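Local coordinates for lactose Operon Repressor (Escherichia coli, PDB 1JYE), which represses transcription of the lactose operon by binding operator DNA, a grip that inducer sugars release, at residues D219-L233 with N246-S260. The protein carries 1 engineered substitution. Sequence-based numbering, arbitrary orientation.
Sequences DWSAMSGFQQTMQML and NDQMALGAMRAITES
F226 and R255 both carry CG anti to the backbone N (chi1 175° and 176°), and the arginine chain runs on extended to NE, which carries the guanidinium across to the phenyl ring, where it lies flat over one face. The planes are 5° apart and R255 CZ lies 3.8 Å from the ring centroid, a cation-pi stack. M230 CG sits against the opposite face, toward the rim, while G252 O meets the ring edge in plane. E259, one helical turn after R255, holds the guanidinium through a salt bridge, R255 NE to E259 OE2 at 3.0 Å. With an alanine in place of R255, the F226 ring is likely to lose the flat cation over this face, and the E259 carboxylate its ion-pair mate. R255 also packs on S280 of the second subunit.

Between the helices, G225 and G252 bring the axes to 6.2 Å: a CB on G225 would run into M249 O, and one on G252 into A222 O. Instead CA-H...O contacts form, including G252 CA to A222 O at 3.2 Å. Small A253 and A256 continue this seam against T229. At the other end, N246 caps its own helix, OD1 accepting from M249 N, while ND2 gives W220 O a bond of 3.0 Å on a lone pair. The chemistry thus changes along these neighbouring helices of the periplasmic-binding-protein-like fold: amide tie, glycine seam, then ion-paired arginine over a phenyl ring.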
# COMPACT_ATOMS: atom_id res chain seq x y z
N ASP A 219 6.96 11.69 -8.18
CA ASP A 219 6.49 10.46 -8.82
C ASP A 219 5.56 9.61 -7.95
O ASP A 219 5.43 8.40 -8.17
CB ASP A 219 7.68 9.60 -9.28
CG ASP A 219 8.51 9.08 -8.12
OD1 ASP A 219 8.06 9.17 -6.96
OD2 ASP A 219 9.62 8.55 -8.37
N TRP A 220 4.92 10.26 -6.97
CA TRP A 220 3.99 9.63 -6.02
C TRP A 220 4.70 9.03 -4.81
O TRP A 220 4.06 8.71 -3.80
CB TRP A 220 3.16 8.51 -6.68
CG TRP A 220 2.20 8.92 -7.78
CD1 TRP A 220 2.02 8.28 -8.98
CD2 TRP A 220 1.22 9.98 -7.76
NE1 TRP A 220 1.00 8.86 -9.69
CE2 TRP A 220 0.49 9.91 -8.97
CE3 TRP A 220 0.89 10.98 -6.83
CZ2 TRP A 220 -0.55 10.80 -9.27
CZ3 TRP A 220 -0.15 11.87 -7.13
CH2 TRP A 220 -0.85 11.76 -8.35
N SER A 221 6.02 8.88 -4.89
CA SER A 221 6.77 8.28 -3.77
C SER A 221 7.25 9.28 -2.73
O SER A 221 7.46 10.46 -3.02
CB SER A 221 7.99 7.51 -4.29
OG SER A 221 9.01 8.39 -4.74
N ALA A 222 7.42 8.80 -1.50
CA ALA A 222 7.89 9.65 -0.42
C ALA A 222 9.27 10.21 -0.76
O ALA A 222 9.55 11.38 -0.49
CB ALA A 222 7.94 8.86 0.89
N MET A 223 10.13 9.38 -1.34
CA MET A 223 11.47 9.85 -1.67
C MET A 223 11.44 11.00 -2.67
O MET A 223 12.26 11.92 -2.57
CB MET A 223 12.34 8.71 -2.21
CG MET A 223 13.82 9.09 -2.35
SD MET A 223 14.56 9.70 -0.80
CE MET A 223 14.77 8.17 0.11
N SER A 224 10.51 10.97 -3.62
CA SER A 224 10.45 12.07 -4.59
C SER A 224 10.01 13.35 -3.88
O SER A 224 10.45 14.45 -4.23
CB SER A 224 9.50 11.73 -5.75
OG SER A 224 8.14 11.80 -5.37
N GLY A 225 9.15 13.21 -2.87
CA GLY A 225 8.71 14.38 -2.12
C GLY A 225 9.87 14.96 -1.34
O GLY A 225 10.02 16.17 -1.22
N PHE A 226 10.70 14.07 -0.80
CA PHE A 226 11.86 14.49 -0.03
C PHE A 226 12.88 15.20 -0.93
O PHE A 226 13.37 16.29 -0.60
CB PHE A 226 12.53 13.28 0.61
CG PHE A 226 13.81 13.60 1.34
CD1 PHE A 226 13.78 14.22 2.58
CD2 PHE A 226 15.04 13.32 0.76
CE1 PHE A 226 14.96 14.54 3.25
CE2 PHE A 226 16.23 13.65 1.41
CZ PHE A 226 16.19 14.26 2.66
N GLN A 227 13.19 14.58 -2.06
CA GLN A 227 14.16 15.14 -3.00
C GLN A 227 13.73 16.49 -3.56
O GLN A 227 14.50 17.45 -3.55
CB GLN A 227 14.41 14.16 -4.14
CG GLN A 227 14.93 12.81 -3.69
CD GLN A 227 15.09 11.83 -4.84
OE1 GLN A 227 14.18 11.63 -5.64
NE2 GLN A 227 16.26 11.20 -4.92
N GLN A 228 12.50 16.57 -4.06
CA GLN A 228 12.01 17.81 -4.63
C GLN A 228 11.96 18.94 -3.61
O GLN A 228 12.31 20.09 -3.92
CB GLN A 228 10.62 17.60 -5.24
CG GLN A 228 10.62 16.71 -6.48
CD GLN A 228 11.56 17.24 -7.55
OE1 GLN A 228 11.47 18.40 -7.94
NE2 GLN A 228 12.44 16.38 -8.04
N THR A 229 11.52 18.63 -2.40
CA THR A 229 11.43 19.64 -1.36
C THR A 229 12.82 20.09 -0.92
O THR A 229 13.05 21.28 -0.71
CB THR A 229 10.63 19.11 -0.15
OG1 THR A 229 9.33 18.72 -0.60
CG2 THR A 229 10.49 20.19 0.91
N MET A 230 13.75 19.15 -0.78
CA MET A 230 15.11 19.51 -0.39
C MET A 230 15.74 20.40 -1.46
O MET A 230 16.44 21.36 -1.15
CB MET A 230 15.98 18.26 -0.20
CG MET A 230 15.76 17.54 1.12
SD MET A 230 16.05 18.59 2.56
CE MET A 230 17.63 19.28 2.16
N GLN A 231 15.48 20.08 -2.73
CA GLN A 231 16.04 20.87 -3.83
C GLN A 231 15.49 22.28 -3.81
O GLN A 231 16.22 23.25 -4.06
CB GLN A 231 15.73 20.20 -5.17
CG GLN A 231 16.42 18.85 -5.35
CD GLN A 231 16.17 18.22 -6.70
OE1 GLN A 231 16.53 17.06 -6.93
NE2 GLN A 231 15.55 18.97 -7.60
N MET A 232 14.20 22.41 -3.51
CA MET A 232 13.55 23.71 -3.43
C MET A 232 14.15 24.53 -2.30
O MET A 232 14.53 25.69 -2.49
CB MET A 232 12.05 23.52 -3.19
CG MET A 232 11.29 24.83 -2.98
SD MET A 232 9.57 24.55 -2.55
CE MET A 232 9.74 23.98 -0.85
N LEU A 233 14.25 23.92 -1.12
CA LEU A 233 14.81 24.59 0.04
C LEU A 233 16.28 24.96 -0.16
O LEU A 233 16.71 26.04 0.23
CB LEU A 233 14.65 23.71 1.28
CG LEU A 233 13.21 23.41 1.68
CD1 LEU A 233 13.19 22.44 2.86
CD2 LEU A 233 12.49 24.71 2.05
N ASN A 246 0.09 13.93 -3.05
CA ASN A 246 -0.41 12.76 -2.33
C ASN A 246 0.24 12.69 -0.97
O ASN A 246 1.21 13.41 -0.70
CB ASN A 246 -0.28 11.46 -3.15
CG ASN A 246 1.11 10.85 -3.13
OD1 ASN A 246 2.09 11.50 -2.80
ND2 ASN A 246 1.19 9.58 -3.53
N ASP A 247 -0.30 11.86 -0.09
CA ASP A 247 0.23 11.78 1.26
C ASP A 247 1.66 11.26 1.36
O ASP A 247 2.42 11.72 2.20
CB ASP A 247 -0.71 10.94 2.14
CG ASP A 247 -2.05 11.61 2.36
OD1 ASP A 247 -2.16 12.83 2.11
OD2 ASP A 247 -3.00 10.92 2.79
N GLN A 248 2.02 10.30 0.51
CA GLN A 248 3.38 9.77 0.56
C GLN A 248 4.40 10.83 0.17
O GLN A 248 5.44 10.95 0.81
CB GLN A 248 3.49 8.54 -0.32
CG GLN A 248 2.81 7.32 0.29
CD GLN A 248 2.55 6.24 -0.72
OE1 GLN A 248 1.68 6.37 -1.57
NE2 GLN A 248 3.31 5.15 -0.64
N MET A 249 4.12 11.61 -0.88
CA MET A 249 5.07 12.65 -1.24
C MET A 249 5.08 13.69 -0.13
O MET A 249 6.11 14.31 0.13
CB MET A 249 4.69 13.30 -2.58
CG MET A 249 4.89 12.38 -3.77
SD MET A 249 4.82 13.27 -5.33
CE MET A 249 3.13 13.65 -5.42
N ALA A 250 3.94 13.88 0.53
CA ALA A 250 3.86 14.85 1.62
C ALA A 250 4.76 14.40 2.77
O ALA A 250 5.39 15.22 3.43
CB ALA A 250 2.42 15.02 2.10
N LEU A 251 4.80 13.09 3.01
CA LEU A 251 5.64 12.54 4.07
C LEU A 251 7.09 12.91 3.77
O LEU A 251 7.84 13.32 4.66
CB LEU A 251 5.50 11.01 4.12
CG LEU A 251 6.42 10.28 5.10
CD1 LEU A 251 5.99 10.56 6.53
CD2 LEU A 251 6.37 8.79 4.82
N GLY A 252 7.47 12.76 2.50
CA GLY A 252 8.82 13.08 2.09
C GLY A 252 9.11 14.56 2.28
O GLY A 252 10.18 14.93 2.75
N ALA A 253 8.15 15.40 1.91
CA ALA A 253 8.31 16.85 2.07
C ALA A 253 8.48 17.20 3.54
O ALA A 253 9.32 18.02 3.90
CB ALA A 253 7.09 17.57 1.49
N MET A 254 7.66 16.58 4.38
CA MET A 254 7.73 16.83 5.82
C MET A 254 9.10 16.46 6.37
O MET A 254 9.64 17.16 7.22
CB MET A 254 6.62 16.03 6.52
CG MET A 254 5.23 16.59 6.26
SD MET A 254 3.91 15.48 6.80
CE MET A 254 4.28 15.37 8.55
N ARG A 255 9.67 15.36 5.88
CA ARG A 255 10.99 14.96 6.33
C ARG A 255 12.02 16.00 5.89
O ARG A 255 12.90 16.37 6.66
CB ARG A 255 11.38 13.59 5.78
CG ARG A 255 12.80 13.20 6.17
CD ARG A 255 13.28 11.91 5.52
NE ARG A 255 14.74 11.87 5.57
CZ ARG A 255 15.51 11.29 4.66
NH1 ARG A 255 14.97 10.68 3.61
NH2 ARG A 255 16.83 11.35 4.77
N ALA A 256 11.90 16.47 4.65
CA ALA A 256 12.84 17.46 4.13
C ALA A 256 12.78 18.73 4.97
O ALA A 256 13.81 19.29 5.36
CB ALA A 256 12.52 17.78 2.67
N ILE A 257 11.56 19.18 5.25
CA ILE A 257 11.34 20.38 6.05
C ILE A 257 12.00 20.23 7.42
O ILE A 257 12.76 21.09 7.86
CB ILE A 257 9.83 20.64 6.23
CG1 ILE A 257 9.20 21.00 4.88
CG2 ILE A 257 9.60 21.75 7.25
CD1 ILE A 257 7.69 20.95 4.87
N THR A 258 11.71 19.12 8.08
CA THR A 258 12.24 18.85 9.41
C THR A 258 13.76 18.76 9.45
O THR A 258 14.39 19.35 10.33
CB THR A 258 11.64 17.55 9.97
OG1 THR A 258 10.21 17.63 9.96
CG2 THR A 258 12.11 17.32 11.40
N GLU A 259 14.35 18.04 8.50
CA GLU A 259 15.80 17.89 8.49
C GLU A 259 16.50 19.19 8.10
O GLU A 259 17.71 19.34 8.31
CB GLU A 259 16.22 16.76 7.55
CG GLU A 259 15.55 15.43 7.90
CD GLU A 259 16.24 14.22 7.29
OE1 GLU A 259 16.85 14.35 6.21
OE2 GLU A 259 16.15 13.12 7.89
N SER A 260 15.74 20.13 7.54
CA SER A 260 16.29 21.42 7.15
C SER A 260 16.27 22.38 8.34
O SER A 260 16.63 23.55 8.21
CB SER A 260 15.49 22.02 5.99
OG SER A 260 15.67 21.26 4.81